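Local coordinates for protein pentafunctional AROM polypeptide (Schizosaccharomyces pombe, PDB 5SWV) that probably carries out five consecutive steps of the shikimate pathway, the portion here comprising its 3-dehydroquinate dehydratase and shikimate dehydrogenase regions, at residues V41-Y45 / G86-P90; S369-T373 / R393-S397. All coordinates share one frame; numbering follows the deposited sequence.

Contact 1 (V41-Y45 / G86-P90)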
ATOM      1  N   VAL A  41     -15.414   4.067  -2.481  1.00 36.92           N
ATOM      2  CA  VAL A  41     -16.594   3.360  -2.061  1.00 36.28           C
ATOM      3  C   VAL A  41     -17.720   4.019  -2.815  1.00 36.10           C
ATOM      4  O   VAL A  41     -18.014   5.194  -2.605  1.00 36.07           O
ATOM      5  CB  VAL A  41     -16.861   3.484  -0.557  1.00 36.67           C
ATOM      6  CG1 VAL A  41     -18.144   2.734  -0.199  1.00 37.14           C
ATOM      7  CG2 VAL A  41     -15.671   2.962   0.243  1.00 36.53           C
ATOM      8  N   ARG A  42     -18.314   3.259  -3.722  1.00 36.04           N
ATOM      9  CA  ARG A  42     -19.468   3.700  -4.458  1.00 36.26           C
ATOM     10  C   ARG A  42     -20.664   3.493  -3.548  1.00 36.79           C
ATOM     11  O   ARG A  42     -21.236   2.385  -3.458  1.00 37.84           O
ATOM     12  CB  ARG A  42     -19.603   2.938  -5.783  1.00 36.07           C
ATOM     13  CG  ARG A  42     -18.636   3.425  -6.850  1.00 35.84           C
ATOM     14  CD  ARG A  42     -19.005   4.799  -7.408  1.00 35.88           C
ATOM     15  NE  ARG A  42     -20.337   4.817  -8.039  1.00 36.27           N
ATOM     16  CZ  ARG A  42     -20.598   4.556  -9.329  1.00 36.36           C
ATOM     17  NH1 ARG A  42     -19.644   4.245 -10.212  1.00 36.35           N
ATOM     18  NH2 ARG A  42     -21.848   4.597  -9.754  1.00 36.79           N
ATOM     19  N   VAL A  43     -21.026   4.583  -2.876  1.00 36.16           N
ATOM     20  CA  VAL A  43     -22.039   4.571  -1.833  1.00 35.78           C
ATOM     21  C   VAL A  43     -23.406   4.296  -2.459  1.00 36.35           C
ATOM     22  O   VAL A  43     -24.259   3.628  -1.852  1.00 36.43           O
ATOM     23  CB  VAL A  43     -22.037   5.905  -1.058  1.00 35.55           C
ATOM     24  CG1 VAL A  43     -23.162   5.945  -0.032  1.00 35.65           C
ATOM     25  CG2 VAL A  43     -20.690   6.126  -0.377  1.00 35.31           C
ATOM     26  N   ASP A  44     -23.600   4.781  -3.685  1.00 36.52           N
ATOM     27  CA  ASP A  44     -24.817   4.476  -4.446  1.00 37.05           C
ATOM     28  C   ASP A  44     -25.082   2.970  -4.662  1.00 36.89           C
ATOM     29  O   ASP A  44     -26.242   2.572  -4.807  1.00 35.64           O
ATOM     30  CB  ASP A  44     -24.874   5.267  -5.770  1.00 37.44           C
ATOM     31  CG  ASP A  44     -23.696   4.984  -6.696  1.00 38.22           C
ATOM     32  OD1 ASP A  44     -22.531   5.263  -6.292  1.00 38.15           O
ATOM     33  OD2 ASP A  44     -23.944   4.507  -7.840  1.00 38.16           O
ATOM     34  N   TYR A  45     -24.028   2.150  -4.633  1.00 37.47           N
ATOM     35  CA  TYR A  45     -24.165   0.690  -4.754  1.00 38.39           C
ATOM     36  C   TYR A  45     -24.411  -0.049  -3.440  1.00 38.60           C
ATOM     37  O   TYR A  45     -24.887  -1.174  -3.475  1.00 39.21           O
ATOM     38  CB  TYR A  45     -22.948   0.070  -5.453  1.00 38.84           C
ATOM     39  CG  TYR A  45     -23.034   0.105  -6.956  1.00 39.65           C
ATOM     40  CD1 TYR A  45     -22.823   1.290  -7.640  1.00 40.35           C
ATOM     41  CD2 TYR A  45     -23.322  -1.047  -7.701  1.00 40.51           C
ATOM     42  CE1 TYR A  45     -22.886   1.346  -9.021  1.00 41.21           C
ATOM     43  CE2 TYR A  45     -23.403  -1.000  -9.087  1.00 41.14           C
ATOM     44  CZ  TYR A  45     -23.180   0.207  -9.743  1.00 41.81           C
ATOM     45  OH  TYR A  45     -23.235   0.324 -11.116  1.00 42.25           O
ATOM     46  N   GLY A  86     -24.703   8.327 -14.341  1.00 31.55           N
ATOM     47  CA  GLY A  86     -24.320   6.918 -14.533  1.00 31.76           C
ATOM     48  C   GLY A  86     -24.351   6.008 -13.313  1.00 31.93           C
ATOM     49  O   GLY A  86     -24.031   4.833 -13.412  1.00 32.14           O
ATOM     50  N   GLY A  87     -24.727   6.541 -12.160  1.00 32.21           N
ATOM     51  CA  GLY A  87     -24.859   5.750 -10.942  1.00 32.59           C
ATOM     52  C   GLY A  87     -26.302   5.414 -10.636  1.00 33.03           C
ATOM     53  O   GLY A  87     -27.137   5.435 -11.524  1.00 33.50           O
ATOM     54  N   LEU A  88     -26.574   5.097  -9.375  1.00 33.75           N
ATOM     55  CA  LEU A  88     -27.877   4.580  -8.936  1.00 34.90           C
ATOM     56  C   LEU A  88     -28.621   5.487  -7.976  1.00 35.16           C
ATOM     57  O   LEU A  88     -29.755   5.191  -7.634  1.00 36.73           O
ATOM     58  CB  LEU A  88     -27.689   3.216  -8.252  1.00 35.54           C
ATOM     59  CG  LEU A  88     -26.958   2.127  -9.071  1.00 36.20           C
ATOM     60  CD1 LEU A  88     -26.736   0.851  -8.247  1.00 36.34           C
ATOM     61  CD2 LEU A  88     -27.703   1.822 -10.375  1.00 35.60           C
ATOM     62  N   PHE A  89     -28.004   6.581  -7.547  1.00 34.98           N
ATOM     63  CA  PHE A  89     -28.577   7.408  -6.513  1.00 35.55           C
ATOM     64  C   PHE A  89     -29.565   8.344  -7.170  1.00 35.37           C
ATOM     65  O   PHE A  89     -29.247   8.932  -8.190  1.00 35.12           O
ATOM     66  CB  PHE A  89     -27.482   8.207  -5.771  1.00 36.20           C
ATOM     67  CG  PHE A  89     -27.922   8.785  -4.447  1.00 35.76           C
ATOM     68  CD1 PHE A  89     -27.766   8.063  -3.269  1.00 36.08           C
ATOM     69  CD2 PHE A  89     -28.464  10.064  -4.377  1.00 36.13           C
ATOM     70  CE1 PHE A  89     -28.160   8.598  -2.041  1.00 36.58           C
ATOM     71  CE2 PHE A  89     -28.857  10.615  -3.157  1.00 36.34           C
ATOM     72  CZ  PHE A  89     -28.710   9.879  -1.988  1.00 36.61           C
ATOM     73  N   PRO A  90     -30.761   8.501  -6.583  1.00 35.83           N
ATOM     74  CA  PRO A  90     -31.746   9.412  -7.155  1.00 36.04           C
ATOM     75  C   PRO A  90     -31.276  10.863  -7.184  1.00 36.76           C
ATOM     76  O   PRO A  90     -30.729  11.351  -6.207  1.00 36.84           O
ATOM     77  CB  PRO A  90     -32.929   9.283  -6.208  1.00 36.54           C
ATOM     78  CG  PRO A  90     -32.705   8.008  -5.465  1.00 36.56           C
ATOM     79  CD  PRO A  90     -31.242   7.882  -5.338  1.00 35.82           C
TER

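Contact 2 (S369-T373 / R393-S397)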
ATOM      1  N   SER A 369      -5.059  -3.612  17.411  1.00 59.85           N
ATOM      2  CA  SER A 369      -4.001  -2.599  17.343  1.00 57.44           C
ATOM      3  C   SER A 369      -2.973  -2.915  18.435  1.00 56.42           C
ATOM      4  O   SER A 369      -3.339  -3.381  19.520  1.00 55.79           O
ATOM      5  CB  SER A 369      -4.601  -1.199  17.544  1.00 57.58           C
ATOM      6  OG  SER A 369      -3.632  -0.228  17.880  1.00 56.61           O
ATOM      7  N   LEU A 370      -1.697  -2.670  18.141  1.00 54.96           N
ATOM      8  CA  LEU A 370      -0.620  -2.863  19.113  1.00 54.76           C
ATOM      9  C   LEU A 370      -0.282  -1.597  19.897  1.00 55.43           C
ATOM     10  O   LEU A 370       0.673  -1.615  20.676  1.00 56.06           O
ATOM     11  CB  LEU A 370       0.645  -3.406  18.422  1.00 55.23           C
ATOM     12  CG  LEU A 370       0.618  -4.839  17.861  1.00 54.93           C
ATOM     13  CD1 LEU A 370       1.891  -5.150  17.088  1.00 53.88           C
ATOM     14  CD2 LEU A 370       0.432  -5.859  18.967  1.00 55.51           C
ATOM     15  N   ARG A 371      -1.036  -0.508  19.712  1.00 56.87           N
ATOM     16  CA  ARG A 371      -0.872   0.673  20.565  1.00 59.55           C
ATOM     17  C   ARG A 371      -0.970   0.271  22.022  1.00 57.57           C
ATOM     18  O   ARG A 371      -1.909  -0.405  22.410  1.00 57.34           O
ATOM     19  CB  ARG A 371      -1.883   1.798  20.275  1.00 65.27           C
ATOM     20  CG  ARG A 371      -1.200   3.085  19.822  1.00 72.10           C
ATOM     21  CD  ARG A 371      -2.170   4.160  19.339  1.00 79.86           C
ATOM     22  NE  ARG A 371      -1.744   4.683  18.027  1.00 88.53           N
ATOM     23  CZ  ARG A 371      -2.522   5.302  17.127  1.00 92.57           C
ATOM     24  NH1 ARG A 371      -1.989   5.699  15.966  1.00 93.32           N
ATOM     25  NH2 ARG A 371      -3.819   5.537  17.361  1.00 93.29           N
ATOM     26  N   ASP A 372       0.036   0.670  22.796  1.00 55.78           N
ATOM     27  CA  ASP A 372       0.107   0.443  24.232  1.00 54.58           C
ATOM     28  C   ASP A 372       0.021  -1.029  24.621  1.00 51.72           C
ATOM     29  O   ASP A 372      -0.730  -1.384  25.515  1.00 53.06           O
ATOM     30  CB  ASP A 372      -0.959   1.279  24.960  1.00 56.27           C
ATOM     31  CG  ASP A 372      -0.707   2.778  24.855  1.00 58.55           C
ATOM     32  OD1 ASP A 372       0.467   3.215  24.741  1.00 58.34           O
ATOM     33  OD2 ASP A 372      -1.702   3.530  24.925  1.00 61.42           O
ATOM     34  N   THR A 373       0.782  -1.877  23.934  1.00 47.95           N
ATOM     35  CA  THR A 373       0.878  -3.311  24.259  1.00 45.57           C
ATOM     36  C   THR A 373       2.316  -3.649  24.595  1.00 43.19           C
ATOM     37  O   THR A 373       3.188  -2.800  24.509  1.00 42.80           O
ATOM     38  CB  THR A 373       0.438  -4.194  23.077  1.00 45.53           C
ATOM     39  OG1 THR A 373       1.168  -3.827  21.892  1.00 44.96           O
ATOM     40  CG2 THR A 373      -1.034  -4.039  22.840  1.00 45.79           C
ATOM     41  N   ARG A 393       7.366   1.101  15.826  1.00 37.74           N
ATOM     42  CA  ARG A 393       6.593   1.825  14.821  1.00 38.64           C
ATOM     43  C   ARG A 393       5.137   1.406  14.787  1.00 37.94           C
ATOM     44  O   ARG A 393       4.296   2.192  14.418  1.00 39.12           O
ATOM     45  CB  ARG A 393       7.223   1.639  13.442  1.00 40.18           C
ATOM     46  CG  ARG A 393       6.703   2.589  12.382  1.00 41.51           C
ATOM     47  CD  ARG A 393       7.766   2.883  11.342  1.00 43.06           C
ATOM     48  NE  ARG A 393       7.126   3.212  10.072  1.00 44.91           N
ATOM     49  CZ  ARG A 393       6.789   4.428   9.663  1.00 46.47           C
ATOM     50  NH1 ARG A 393       7.033   5.507  10.410  1.00 48.63           N
ATOM     51  NH2 ARG A 393       6.193   4.564   8.481  1.00 46.89           N
ATOM     52  N   LEU A 394       4.848   0.168  15.166  1.00 37.72           N
ATOM     53  CA  LEU A 394       3.480  -0.314  15.283  1.00 37.86           C
ATOM     54  C   LEU A 394       2.823   0.100  16.596  1.00 37.74           C
ATOM     55  O   LEU A 394       1.674  -0.251  16.815  1.00 38.76           O
ATOM     56  CB  LEU A 394       3.446  -1.846  15.192  1.00 38.93           C
ATOM     57  CG  LEU A 394       3.911  -2.547  13.906  1.00 39.17           C
ATOM     58  CD1 LEU A 394       4.495  -3.926  14.172  1.00 39.80           C
ATOM     59  CD2 LEU A 394       2.776  -2.675  12.915  1.00 38.97           C
ATOM     60  N   GLY A 395       3.541   0.788  17.485  1.00 37.33           N
ATOM     61  CA  GLY A 395       2.954   1.351  18.704  1.00 37.54           C
ATOM     62  C   GLY A 395       3.144   0.563  20.000  1.00 37.80           C
ATOM     63  O   GLY A 395       2.565   0.927  21.022  1.00 38.98           O
ATOM     64  N   VAL A 396       3.949  -0.493  19.989  1.00 36.83           N
ATOM     65  CA  VAL A 396       4.230  -1.250  21.211  1.00 37.01           C
ATOM     66  C   VAL A 396       4.892  -0.337  22.257  1.00 37.42           C
ATOM     67  O   VAL A 396       5.921   0.271  21.987  1.00 36.93           O
ATOM     68  CB  VAL A 396       5.143  -2.462  20.916  1.00 36.63           C
ATOM     69  CG1 VAL A 396       5.631  -3.124  22.197  1.00 36.88           C
ATOM     70  CG2 VAL A 396       4.409  -3.479  20.060  1.00 36.61           C
ATOM     71  N   SER A 397       4.301  -0.241  23.443  1.00 39.20           N
ATOM     72  CA  SER A 397       4.804   0.676  24.497  1.00 40.70           C
ATOM     73  C   SER A 397       5.842   0.054  25.438  1.00 40.86           C
ATOM     74  O   SER A 397       6.541   0.789  26.120  1.00 41.07           O
ATOM     75  CB  SER A 397       3.655   1.259  25.314  1.00 40.36           C
ATOM     76  OG  SER A 397       2.913   0.210  25.889  1.00 41.82           O
TER
HETATM   77  O   HOH W   1      -0.606  -1.572  15.486  1.00 38.75           O

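Contact 1 (V41-Y45 / G86-P90)
Asp-44 OD2 takes two hydrogen bonds from different directions, one from the backbone N of Leu-88 across the contact and one from the guanidinium of its own segment. The bond from Leu-88 N to Asp-44 OD2 measures 3.1 Å and arrives on the anti side of the carboxylate, 26° out of its plane. A chi1 of 59° sets CG of Asp-44 between its own backbone N and carbonyl carbon, and the syn lone pairs of the carboxylate face Arg-42. The arginine grips the acid side-on: NE of Arg-42 reaches Asp-44 OD1 at 2.8 Å, almost straight and within the guanidinium plane, while NH2 of Arg-42 lies 2.8 Å from Asp-44 OD2 in a slightly more tilted bond. Bends at chi2 and chi3 fold the arginine chain back over its own segment to make this pairing. With OD1 also receiving a weak bond from the backbone N of Arg-81, the carboxylate is fixed in rotation, and the buried charges of Asp-44 and Arg-42 probably compensate each other. The segments lie in the type I dehydroquinase region, a parallel beta/alpha barrel of the TIM type: 41-45 runs off the end of strand 38-42, whereas the loop between strand 76-79 and helix 94-106 contains 86-90. Gly-87, with no side chain, passes close to the ion pair, its CA 3.4 Å from Arg-42 NH2 at the edge of the guanidinium and 3.5 Å from Asp-44 OD2. Beside this polar core, Leu-88 sets CD1 squarely over the centre of the Tyr-45 ring, 3.7 Å from the centroid, in a CH-pi contact, the two side chains crossing at about a right angle. Asp-44 CB packs at 3.9 Å against CB of Phe-89, whose side chain also touches Ile-55 and Ile-80.

Contact 2 (S369-T373 / R393-S397)
Leu-394 meets Leu-370 side by side, the two side chains pointing the same way with their CD1 atoms 4.1 Å apart. The carbonyl O of Leu-394 lies 3.7 Å from Leu-370 CB and accepts a hydrogen bond from a water that in turn accepts from Leu-370 N, so the backbones are bridged where they do not bond directly. Gly-395 follows with positive phi and ends helix 382-393 in a Schellman motif. Its lack of a side chain lets Arg-371 lie close against the turn, and the carbonyl O of Gly-395 accepts a 3.1 Å bond from Asp-372 N, the donor tilted 33° from the carbonyl plane. Val-396 puts its two methyls to different uses. CG1, anti to the backbone N (chi1 171°), rests on Thr-373 O, while CG2 of Val-396 approaches Leu-370 CB and lies 3.7 Å from Thr-373 OG1. Turned back into its own segment, Thr-373 OG1 donates to Leu-370 O at 2.6 Å and pins the bend of 369-373. At Ser-397 the backbone N bonds to Thr-373 O at 3.0 Å, in the carbonyl plane, and OG, brought round by a chi1 of 58°, adds a weak bond to the same oxygen. The backbone bonding continues between Thr-373 and Arg-398, where 369-373 leads into strand 374-378 and its parallel neighbour 398-403 follows 393-397, the two strands joined through helix 382-393 in a beta-alpha-beta crossover of a Rossmann-type sheet, consistent with dinucleotide binding by the shikimate dehydrogenase region. Leu-394 also packs on Tyr-358 and Phe-361 of helix 353-364, and Leu-370 reaches Ser-441 and Ala-442 of strand 440-445.

How the contacts relate
From the N terminus, contact 1 comes first: the chain leaves strand 38-42, runs through helix 58-69 and strand 76-79, and returns at 86-90, closing a loop within the parallel barrel of the dehydroquinase region. The chain then completes that barrel and passes through the mixed sheet before contact 2 opens at 369-373. Contact 2 closes a shorter loop through strand 374-378 and helix 382-393. The loops follow one another in series, neither nesting nor crossing. Contact 1 joins the segments that follow two adjacent barrel strands, contact 2 those leading into two adjacent strands of the six-stranded parallel sheet; the two do not touch, their centres lying 38 Å apart.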